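Local coordinates for germination protein YpeB (Bacillus megaterium QM B1551, PDB 5BOI), which is involved in the germination of Bacillus spores and is represented here by its C-terminal, PepSY-containing part, which is thought to be inhibitory, at residues A[78-89]-A[109-118]; A[23-34]-A[45-53]. All coordinates share one frame; numbering follows the deposited sequence. Where two conformers were deposited one is given.

Contact 1 (A[78-89]-A[109-118])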
loop_
_atom_site.group_PDB
_atom_site.type_symbol
_atom_site.label_atom_id
_atom_site.label_comp_id
_atom_site.label_asym_id
_atom_site.label_seq_id
_atom_site.Cartn_x
_atom_site.Cartn_y
_atom_site.Cartn_z
ATOM N N ILE A 78 -13.013 -4.278 -15.553
ATOM C CA ILE A 78 -12.015 -4.108 -16.624
ATOM C C ILE A 78 -12.118 -5.218 -17.687
ATOM O O ILE A 78 -11.964 -6.401 -17.376
ATOM C CB ILE A 78 -10.586 -4.072 -16.037
ATOM C CG1 ILE A 78 -10.490 -3.043 -14.896
ATOM C CG2 ILE A 78 -9.554 -3.834 -17.122
ATOM C CD1 ILE A 78 -10.907 -1.608 -15.307
ATOM N N LYS A 79 -12.380 -4.840 -18.945
ATOM C CA LYS A 79 -12.740 -5.826 -19.956
ATOM C C LYS A 79 -11.567 -6.480 -20.654
ATOM O O LYS A 79 -11.711 -7.564 -21.192
ATOM C CB LYS A 79 -13.667 -5.180 -20.999
ATOM C CG LYS A 79 -14.860 -4.461 -20.368
ATOM C CD LYS A 79 -15.730 -5.432 -19.561
ATOM C CE LYS A 79 -16.741 -4.664 -18.723
ATOM N NZ LYS A 79 -17.406 -5.524 -17.696
ATOM N N LYS A 80 -10.402 -5.833 -20.652
ATOM C CA LYS A 80 -9.289 -6.276 -21.490
ATOM C C LYS A 80 -7.954 -6.020 -20.815
ATOM O O LYS A 80 -7.756 -4.952 -20.252
ATOM C CB LYS A 80 -9.301 -5.506 -22.824
ATOM C CG LYS A 80 -8.042 -5.622 -23.669
ATOM C CD LYS A 80 -7.846 -7.036 -24.213
ATOM C CE LYS A 80 -6.631 -7.096 -25.127
ATOM N NZ LYS A 80 -6.448 -8.479 -25.653
ATOM N N GLN A 81 -7.042 -6.978 -20.880
ATOM C CA GLN A 81 -5.668 -6.735 -20.449
ATOM C C GLN A 81 -4.780 -6.343 -21.616
ATOM O O GLN A 81 -4.526 -7.153 -22.505
ATOM C CB GLN A 81 -5.083 -7.974 -19.758
ATOM C CG GLN A 81 -3.626 -7.763 -19.310
ATOM C CD GLN A 81 -3.019 -9.017 -18.658
ATOM O OE1 GLN A 81 -3.669 -10.064 -18.546
ATOM N NE2 GLN A 81 -1.771 -8.920 -18.267
ATOM N N ASN A 82 -4.307 -5.095 -21.600
ATOM C CA ASN A 82 -3.387 -4.578 -22.598
ATOM C C ASN A 82 -1.938 -4.473 -22.116
ATOM O O ASN A 82 -1.012 -4.415 -22.931
ATOM C CB ASN A 82 -3.844 -3.201 -23.046
ATOM C CG ASN A 82 -5.091 -3.267 -23.912
ATOM O OD1 ASN A 82 -5.219 -4.151 -24.758
ATOM N ND2 ASN A 82 -5.990 -2.318 -23.730
ATOM N N ILE A 83 -1.745 -4.398 -20.806
ATOM C CA ILE A 83 -0.388 -4.242 -20.284
ATOM C C ILE A 83 -0.039 -5.366 -19.324
ATOM O O ILE A 83 -0.922 -5.984 -18.732
ATOM C CB ILE A 83 -0.198 -2.898 -19.565
ATOM C CG1 ILE A 83 -1.037 -2.860 -18.288
ATOM C CG2 ILE A 83 -0.508 -1.742 -20.501
ATOM C CD1 ILE A 83 -0.717 -1.697 -17.376
ATOM N N SER A 84 1.255 -5.639 -19.182
ATOM C CA SER A 84 1.690 -6.682 -18.251
ATOM C C SER A 84 1.503 -6.261 -16.796
ATOM O O SER A 84 1.381 -5.062 -16.499
ATOM C CB SER A 84 3.160 -7.041 -18.494
ATOM O OG SER A 84 3.991 -5.925 -18.251
ATOM N N LEU A 85 1.516 -7.246 -15.896
ATOM C CA LEU A 85 1.496 -6.974 -14.470
ATOM C C LEU A 85 2.724 -6.158 -14.109
ATOM O O LEU A 85 2.662 -5.250 -13.286
ATOM C CB LEU A 85 1.457 -8.273 -13.651
ATOM C CG LEU A 85 1.218 -8.042 -12.160
ATOM C CD1 LEU A 85 -0.088 -7.300 -11.924
ATOM C CD2 LEU A 85 1.206 -9.367 -11.387
ATOM N N ASN A 86 3.847 -6.486 -14.737
ATOM C CA ASN A 86 5.083 -5.763 -14.482
ATOM C C ASN A 86 4.973 -4.289 -14.876
ATOM O O ASN A 86 5.422 -3.416 -14.144
ATOM C CB ASN A 86 6.240 -6.414 -15.221
ATOM C CG ASN A 86 7.581 -5.887 -14.767
ATOM O OD1 ASN A 86 7.834 -5.747 -13.565
ATOM N ND2 ASN A 86 8.441 -5.559 -15.727
ATOM N N ASP A 87 4.359 -4.017 -16.026
ATOM C CA ASP A 87 4.112 -2.638 -16.440
ATOM C C ASP A 87 3.187 -1.915 -15.465
ATOM O O ASP A 87 3.392 -0.730 -15.161
ATOM C CB ASP A 87 3.511 -2.585 -17.857
ATOM C CG ASP A 87 4.531 -2.909 -18.934
ATOM O OD1 ASP A 87 5.742 -2.741 -18.686
ATOM O OD2 ASP A 87 4.128 -3.295 -20.043
ATOM N N ALA A 88 2.193 -2.633 -14.958
ATOM C CA ALA A 88 1.249 -2.034 -14.018
ATOM C C ALA A 88 1.998 -1.675 -12.733
ATOM O O ALA A 88 1.753 -0.627 -12.150
ATOM C CB ALA A 88 0.095 -2.972 -13.730
ATOM N N MET A 89 2.904 -2.564 -12.320
ATOM C CA MET A 89 3.738 -2.374 -11.124
ATOM C C MET A 89 4.479 -1.046 -11.213
ATOM O O MET A 89 4.515 -0.268 -10.257
ATOM C CB MET A 89 4.757 -3.512 -10.979
ATOM C CG MET A 89 4.173 -4.894 -10.741
ATOM S SD MET A 89 5.416 -6.198 -10.563
ATOM C CE MET A 89 4.430 -7.667 -10.520
ATOM N N SER A 109 2.183 -8.193 -4.932
ATOM C CA SER A 109 1.588 -7.922 -6.241
ATOM C C SER A 109 0.852 -9.145 -6.720
ATOM O O SER A 109 1.295 -10.272 -6.504
ATOM C CB SER A 109 2.662 -7.499 -7.247
ATOM O OG SER A 109 3.521 -8.571 -7.556
ATOM N N ALA A 110 -0.306 -8.929 -7.328
ATOM C CA ALA A 110 -1.101 -10.028 -7.835
ATOM C C ALA A 110 -1.958 -9.512 -8.963
ATOM O O ALA A 110 -2.213 -8.308 -9.062
ATOM C CB ALA A 110 -1.967 -10.630 -6.757
ATOM N N GLN A 111 -2.366 -10.432 -9.825
ATOM C CA GLN A 111 -3.284 -10.107 -10.896
ATOM C C GLN A 111 -4.627 -10.796 -10.626
ATOM O O GLN A 111 -4.673 -11.994 -10.385
ATOM C CB GLN A 111 -2.713 -10.539 -12.240
ATOM C CG GLN A 111 -3.745 -10.478 -13.349
ATOM C CD GLN A 111 -3.134 -10.626 -14.717
ATOM O OE1 GLN A 111 -1.910 -10.639 -14.864
ATOM N NE2 GLN A 111 -3.985 -10.735 -15.735
ATOM N N TYR A 112 -5.700 -10.013 -10.683
ATOM C CA TYR A 112 -7.045 -10.433 -10.309
ATOM C C TYR A 112 -8.082 -9.745 -11.205
ATOM O O TYR A 112 -8.237 -8.528 -11.119
ATOM C CB TYR A 112 -7.284 -10.067 -8.834
ATOM C CG TYR A 112 -8.439 -10.731 -8.117
ATOM C CD1 TYR A 112 -8.242 -11.904 -7.390
ATOM C CD2 TYR A 112 -9.703 -10.151 -8.087
ATOM C CE1 TYR A 112 -9.287 -12.520 -6.692
ATOM C CE2 TYR A 112 -10.763 -10.757 -7.387
ATOM C CZ TYR A 112 -10.542 -11.940 -6.687
ATOM O OH TYR A 112 -11.575 -12.548 -5.994
ATOM N N ASP A 113 -8.787 -10.499 -12.042
ATOM C CA ASP A 113 -9.902 -9.930 -12.814
ATOM C C ASP A 113 -9.471 -8.692 -13.651
ATOM O O ASP A 113 -10.071 -7.618 -13.561
ATOM C CB ASP A 113 -11.055 -9.574 -11.862
ATOM C CG ASP A 113 -12.383 -9.356 -12.594
ATOM O OD1 ASP A 113 -12.463 -9.676 -13.801
ATOM O OD2 ASP A 113 -13.353 -8.894 -11.952
ATOM N N ASN A 114 -8.419 -8.864 -14.447
ATOM C CA ASN A 114 -7.849 -7.778 -15.276
ATOM C C ASN A 114 -7.403 -6.538 -14.488
ATOM O O ASN A 114 -7.305 -5.437 -15.037
ATOM C CB ASN A 114 -8.847 -7.370 -16.380
ATOM C CG ASN A 114 -9.006 -8.445 -17.417
ATOM O OD1 ASN A 114 -8.137 -9.306 -17.550
ATOM N ND2 ASN A 114 -10.102 -8.395 -18.183
ATOM N N MET A 115 -7.097 -6.731 -13.204
ATOM C CA MET A 115 -6.531 -5.656 -12.383
ATOM C C MET A 115 -5.216 -6.092 -11.775
ATOM O O MET A 115 -5.025 -7.285 -11.471
ATOM C CB MET A 115 -7.480 -5.265 -11.244
ATOM C CG MET A 115 -8.900 -4.916 -11.641
ATOM S SD MET A 115 -9.835 -4.554 -10.128
ATOM C CE MET A 115 -9.726 -6.117 -9.252
ATOM N N GLY A 116 -4.321 -5.126 -11.585
ATOM C CA GLY A 116 -3.130 -5.372 -10.790
ATOM C C GLY A 116 -3.412 -4.877 -9.384
ATOM O O GLY A 116 -3.898 -3.765 -9.184
ATOM N N VAL A 117 -3.114 -5.719 -8.406
ATOM C CA VAL A 117 -3.336 -5.386 -7.008
ATOM C C VAL A 117 -1.973 -5.359 -6.329
ATOM O O VAL A 117 -1.220 -6.345 -6.377
ATOM C CB VAL A 117 -4.269 -6.422 -6.329
ATOM C CG1 VAL A 117 -4.518 -6.065 -4.871
ATOM C CG2 VAL A 117 -5.585 -6.507 -7.109
ATOM N N PHE A 118 -1.670 -4.236 -5.699
ATOM C CA PHE A 118 -0.351 -4.020 -5.120
ATOM C C PHE A 118 -0.419 -3.521 -3.686
ATOM O O PHE A 118 -1.320 -2.758 -3.332
ATOM C CB PHE A 118 0.417 -2.998 -5.954
ATOM C CG PHE A 118 0.501 -3.350 -7.395
ATOM C CD1 PHE A 118 1.302 -4.393 -7.808
ATOM C CD2 PHE A 118 -0.221 -2.643 -8.343
ATOM C CE1 PHE A 118 1.386 -4.730 -9.135
ATOM C CE2 PHE A 118 -0.122 -2.970 -9.685
ATOM C CZ PHE A 118 0.680 -4.019 -10.074
HETATM O O HOH W 1 -12.436 -5.986 -13.337
HETATM O O HOH W 2 -6.363 -11.035 -18.792
#
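Leu85 and Phe118 meet at the apolar centre, Leu85 CD1 lying 3.8 Å from Phe118 CZ at the start of helix 85-98. Ala88 CB sits at the edge of the Phe118 ring, in its plane, and the Met89 side chain, in the conformer given, runs roughly at right angles to that of Phe118. With its CG anti to the backbone N (chi1 -171°), Leu85 turns its CD1 over the hairpin strands, 3.8 Å from Gly116 CA. Farther out, Ile78 CG2 packs 3.7 Å from CB of Asn114, within the type I' turn from Tyr112 to Met115. Asn114 ND2 donates a nearly straight bond to Ile78 O (2.8 Å), which lies in its amide plane. At the polar edge Gln111 NE2 bonds to Gln81 OE1 (2.9 Å) from above the carbonyl plane, the two amides 78° apart, while Gln81 NE2 reaches back to Ile83 O. One water joins Gln81 OE1 to Asn114 OD1. A leucine in place of Gln81 would probably leave Gln111 NE2 without this acceptor, break the water bridge to Asn114, and take the side-chain donor from Ile83 O. Apolar contacts thus seat the helix on the hairpin, and amides tie its leading loop to the hairpin end.

Contact 2 (A[23-34]-A[45-53]); sequences LNLKGNEQIHIV and YSLTITDPK
Thr48 and His32 face each other as a hydrogen-bonded antiparallel pair: Thr48 N lies 2.7 Å from His32 O, and His32 N returns a bond to Thr48 O. Val34 and Ser46 form an equally close pair, Ser46 N lying 2.7 Å from Val34 O. The pattern frays at Gln30 and Thr50: Thr50 N makes a straight 3.0 Å bond to Gln30 O, but the return bond from Gln30 N to Thr50 O is weak. Thr50 OG1, held between its backbone N and carbonyl carbon (chi1 55°), adds a second, weak bond to Gln30 O.

Between these pairs, the non-hydrogen-bonded partners Ile31 with Ile49 and Ile33 with Leu47 turn their side chains to the other face. Ile31 and Ile49 lie side by side, pointing the same way, with Ile31 CG2 3.7 Å from Ile49 CG1. Ile33 CD1 reaches past Leu47 to Tyr45 CD1 (3.8 Å). Leu23 meets Ile49 tip to tip, CD1 to CD1 at 3.7 Å, and Leu25 crosses Ile49 obliquely. Helix 12-22 contributes to the packing on this face, Ala19 touching Leu47 and Glu12 both Ile33 and Tyr45.

Near the strand ends, Pro52 CG packs 3.4 Å from Asn28 O, Gly27 N bonds to Glu29 OE1 on its syn side, and Asp51 OD1 accepts from Lys53 N in an Asx turn. The chemistry is therefore two-sided: backbone bonds set the register of the hairpin, the aliphatic face of Ile31, Ile33, Leu47 and Ile49 packs toward the helix, and the opposite face, with Gln30, His32, Thr48, Thr50 and Ser46, is mostly polar apart from Val34.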
loop_
_atom_site.group_PDB
_atom_site.type_symbol
_atom_site.label_atom_id
_atom_site.label_comp_id
_atom_site.label_asym_id
_atom_site.label_seq_id
_atom_site.Cartn_x
_atom_site.Cartn_y
_atom_site.Cartn_z
ATOM N N LEU A 23 -7.110 12.104 -9.140
ATOM C CA LEU A 23 -7.812 11.175 -10.021
ATOM C C LEU A 23 -7.717 11.599 -11.476
ATOM O O LEU A 23 -8.293 10.959 -12.359
ATOM C CB LEU A 23 -9.284 11.072 -9.621
ATOM C CG LEU A 23 -9.585 10.512 -8.234
ATOM C CD1 LEU A 23 -11.061 10.688 -7.928
ATOM C CD2 LEU A 23 -9.181 9.053 -8.163
ATOM N N ASN A 24 -7.002 12.693 -11.710
ATOM C CA ASN A 24 -6.795 13.205 -13.054
ATOM C C ASN A 24 -8.126 13.495 -13.745
ATOM O O ASN A 24 -8.339 13.099 -14.888
ATOM C CB ASN A 24 -5.967 12.207 -13.872
ATOM C CG ASN A 24 -5.039 12.885 -14.853
ATOM O OD1 ASN A 24 -4.910 14.110 -14.864
ATOM N ND2 ASN A 24 -4.371 12.087 -15.678
ATOM N N LEU A 25 -9.024 14.172 -13.035
ATOM C CA LEU A 25 -10.320 14.547 -13.592
ATOM C C LEU A 25 -10.173 15.782 -14.480
ATOM O O LEU A 25 -9.436 16.710 -14.144
ATOM C CB LEU A 25 -11.330 14.815 -12.477
ATOM C CG LEU A 25 -11.487 13.748 -11.390
ATOM C CD1 LEU A 25 -12.460 14.228 -10.324
ATOM C CD2 LEU A 25 -11.933 12.409 -11.968
ATOM N N LYS A 26 -10.876 15.797 -15.608
ATOM C CA LYS A 26 -10.742 16.888 -16.569
ATOM C C LYS A 26 -11.739 18.027 -16.348
ATOM O O LYS A 26 -11.497 19.158 -16.779
ATOM C CB LYS A 26 -10.867 16.349 -17.997
ATOM C CG LYS A 26 -10.141 15.027 -18.223
ATOM C CD LYS A 26 -11.045 13.970 -18.836
ATOM C CE LYS A 26 -10.209 12.886 -19.496
ATOM N NZ LYS A 26 -10.982 12.114 -20.505
ATOM N N GLY A 27 -12.857 17.742 -15.686
ATOM C CA GLY A 27 -13.752 18.811 -15.277
ATOM C C GLY A 27 -15.227 18.689 -15.615
ATOM O O GLY A 27 -16.018 19.539 -15.208
ATOM N N ASN A 28 -15.612 17.654 -16.353
ATOM C CA ASN A 28 -17.025 17.461 -16.670
ATOM C C ASN A 28 -17.737 16.599 -15.629
ATOM O O ASN A 28 -18.938 16.347 -15.734
ATOM C CB ASN A 28 -17.195 16.851 -18.070
ATOM C CG ASN A 28 -16.427 15.547 -18.250
ATOM O OD1 ASN A 28 -16.294 14.748 -17.323
ATOM N ND2 ASN A 28 -15.932 15.323 -19.463
ATOM N N GLU A 29 -16.985 16.159 -14.623
ATOM C CA GLU A 29 -17.514 15.268 -13.597
ATOM C C GLU A 29 -18.268 16.016 -12.505
ATOM O O GLU A 29 -17.746 16.957 -11.910
ATOM C CB GLU A 29 -16.387 14.454 -12.958
ATOM C CG GLU A 29 -15.619 13.563 -13.915
ATOM C CD GLU A 29 -14.430 14.266 -14.541
ATOM O OE1 GLU A 29 -14.177 15.438 -14.186
ATOM O OE2 GLU A 29 -13.744 13.641 -15.378
ATOM N N GLN A 30 -19.498 15.587 -12.243
ATOM C CA GLN A 30 -20.230 16.069 -11.083
ATOM C C GLN A 30 -19.676 15.367 -9.843
ATOM O O GLN A 30 -19.387 14.171 -9.881
ATOM C CB GLN A 30 -21.736 15.811 -11.227
ATOM C CG GLN A 30 -22.489 15.831 -9.897
ATOM C CD GLN A 30 -23.712 14.930 -9.880
ATOM O OE1 GLN A 30 -24.511 14.922 -10.818
ATOM N NE2 GLN A 30 -23.860 14.159 -8.805
ATOM N N ILE A 31 -19.515 16.106 -8.750
ATOM C CA ILE A 31 -19.026 15.514 -7.510
ATOM C C ILE A 31 -19.982 15.753 -6.338
ATOM O O ILE A 31 -20.148 16.881 -5.881
ATOM C CB ILE A 31 -17.633 16.060 -7.140
ATOM C CG1 ILE A 31 -16.692 15.994 -8.349
ATOM C CG2 ILE A 31 -17.059 15.306 -5.936
ATOM C CD1 ILE A 31 -15.271 16.444 -8.057
ATOM N N HIS A 32 -20.612 14.678 -5.869
ATOM C CA HIS A 32 -21.478 14.711 -4.692
ATOM C C HIS A 32 -20.640 14.474 -3.437
ATOM O O HIS A 32 -20.030 13.414 -3.282
ATOM C CB HIS A 32 -22.590 13.657 -4.816
ATOM C CG HIS A 32 -23.392 13.456 -3.564
ATOM N ND1 HIS A 32 -24.382 14.326 -3.163
ATOM C CD2 HIS A 32 -23.360 12.470 -2.635
ATOM C CE1 HIS A 32 -24.921 13.891 -2.036
ATOM N NE2 HIS A 32 -24.317 12.765 -1.695
ATOM N N ILE A 33 -20.603 15.462 -2.548
ATOM C CA ILE A 33 -19.738 15.380 -1.375
ATOM C C ILE A 33 -20.543 15.353 -0.072
ATOM O O ILE A 33 -21.527 16.077 0.085
ATOM C CB ILE A 33 -18.721 16.553 -1.356
ATOM C CG1 ILE A 33 -17.852 16.511 -0.095
ATOM C CG2 ILE A 33 -19.435 17.885 -1.463
ATOM C CD1 ILE A 33 -16.646 17.424 -0.155
ATOM N N VAL A 34 -20.117 14.494 0.851
ATOM C CA VAL A 34 -20.792 14.286 2.128
ATOM C C VAL A 34 -19.787 14.423 3.278
ATOM O O VAL A 34 -18.652 13.965 3.163
ATOM C CB VAL A 34 -21.470 12.890 2.166
ATOM C CG1 VAL A 34 -21.897 12.512 3.575
ATOM C CG2 VAL A 34 -22.652 12.840 1.206
ATOM N N TYR A 45 -14.394 13.640 4.414
ATOM C CA TYR A 45 -15.331 13.972 3.344
ATOM C C TYR A 45 -15.518 12.800 2.386
ATOM O O TYR A 45 -14.570 12.376 1.727
ATOM C CB TYR A 45 -14.860 15.195 2.552
ATOM C CG TYR A 45 -14.814 16.465 3.364
ATOM C CD1 TYR A 45 -15.975 17.188 3.604
ATOM C CD2 TYR A 45 -13.614 16.971 3.841
ATOM C CE1 TYR A 45 -15.952 18.353 4.339
ATOM C CE2 TYR A 45 -13.579 18.151 4.565
ATOM C CZ TYR A 45 -14.753 18.832 4.814
ATOM O OH TYR A 45 -14.736 19.998 5.538
ATOM N N SER A 46 -16.738 12.277 2.314
ATOM C CA SER A 46 -17.050 11.180 1.396
ATOM C C SER A 46 -17.559 11.719 0.066
ATOM O O SER A 46 -18.624 12.334 0.005
ATOM C CB SER A 46 -18.090 10.235 2.002
ATOM O OG SER A 46 -17.488 9.292 2.869
ATOM N N LEU A 47 -16.804 11.470 -0.996
ATOM C CA LEU A 47 -17.151 11.986 -2.311
ATOM C C LEU A 47 -17.661 10.882 -3.221
ATOM O O LEU A 47 -17.165 9.751 -3.181
ATOM C CB LEU A 47 -15.949 12.672 -2.963
ATOM C CG LEU A 47 -15.497 14.036 -2.437
ATOM C CD1 LEU A 47 -15.053 13.974 -0.984
ATOM C CD2 LEU A 47 -14.370 14.559 -3.299
ATOM N N THR A 48 -18.661 11.217 -4.031
ATOM C CA THR A 48 -19.143 10.329 -5.081
ATOM C C THR A 48 -19.038 11.054 -6.416
ATOM O O THR A 48 -19.878 11.888 -6.744
ATOM C CB THR A 48 -20.603 9.878 -4.849
ATOM O OG1 THR A 48 -20.718 9.242 -3.570
ATOM C CG2 THR A 48 -21.033 8.896 -5.928
ATOM N N ILE A 49 -17.994 10.740 -7.174
ATOM C CA ILE A 49 -17.746 11.391 -8.452
ATOM C C ILE A 49 -18.377 10.600 -9.597
ATOM O O ILE A 49 -18.136 9.405 -9.745
ATOM C CB ILE A 49 -16.238 11.550 -8.703
ATOM C CG1 ILE A 49 -15.604 12.377 -7.585
ATOM C CG2 ILE A 49 -15.984 12.191 -10.054
ATOM C CD1 ILE A 49 -14.507 11.653 -6.841
ATOM N N THR A 50 -19.189 11.270 -10.408
ATOM C CA THR A 50 -19.913 10.587 -11.470
ATOM C C THR A 50 -19.464 11.058 -12.853
ATOM O O THR A 50 -19.464 12.252 -13.137
ATOM C CB THR A 50 -21.436 10.809 -11.341
ATOM O OG1 THR A 50 -21.709 12.215 -11.294
ATOM C CG2 THR A 50 -21.965 10.173 -10.069
ATOM N N ASP A 51 -19.062 10.116 -13.699
ATOM C CA ASP A 51 -18.860 10.397 -15.114
ATOM C C ASP A 51 -20.233 10.735 -15.699
ATOM O O ASP A 51 -21.226 10.106 -15.336
ATOM C CB ASP A 51 -18.226 9.183 -15.813
ATOM C CG ASP A 51 -17.794 9.465 -17.249
ATOM O OD1 ASP A 51 -18.215 10.477 -17.841
ATOM O OD2 ASP A 51 -17.028 8.648 -17.800
ATOM N N PRO A 52 -20.312 11.769 -16.553
ATOM C CA PRO A 52 -21.563 11.963 -17.296
ATOM C C PRO A 52 -21.676 11.052 -18.525
ATOM O O PRO A 52 -22.770 10.559 -18.801
ATOM C CB PRO A 52 -21.503 13.437 -17.710
ATOM C CG PRO A 52 -20.058 13.771 -17.710
ATOM C CD PRO A 52 -19.455 12.965 -16.599
ATOM N N LYS A 53 -20.566 10.835 -19.234
ATOM C CA LYS A 53 -20.549 10.029 -20.461
ATOM C C LYS A 53 -21.126 8.633 -20.239
ATOM O O LYS A 53 -22.185 8.293 -20.770
ATOM C CB LYS A 53 -19.121 9.928 -21.006
ATOM C CG LYS A 53 -18.568 11.256 -21.496
ATOM C CD LYS A 53 -17.070 11.199 -21.752
ATOM C CE LYS A 53 -16.641 12.291 -22.721
ATOM N NZ LYS A 53 -15.180 12.247 -23.007
#

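Contact 2 pairs two neighbouring strands, 30-35 and 44-50, whereas contact 1 lays the start of helix 85-98 and its leading loop against the hairpin of strands 104-112 and 115-123. Each is partly buried. The centre of contact 2 lies about 24 Å from the centre of the chain, that of contact 1 about 16 Å. Contact 2 relies on repeated backbone bonds; in contact 1 the bonds across the segments come from side-chain amides, with waters as bridges. Both bury aliphatic groups between strands and a helix; Phe118 stands at the centre of contact 1, whereas Tyr45 joins contact 2 at the Ile33 end. They share no helix or strand, and the nearest atoms of contact 1 and contact 2 are about 12 Å apart.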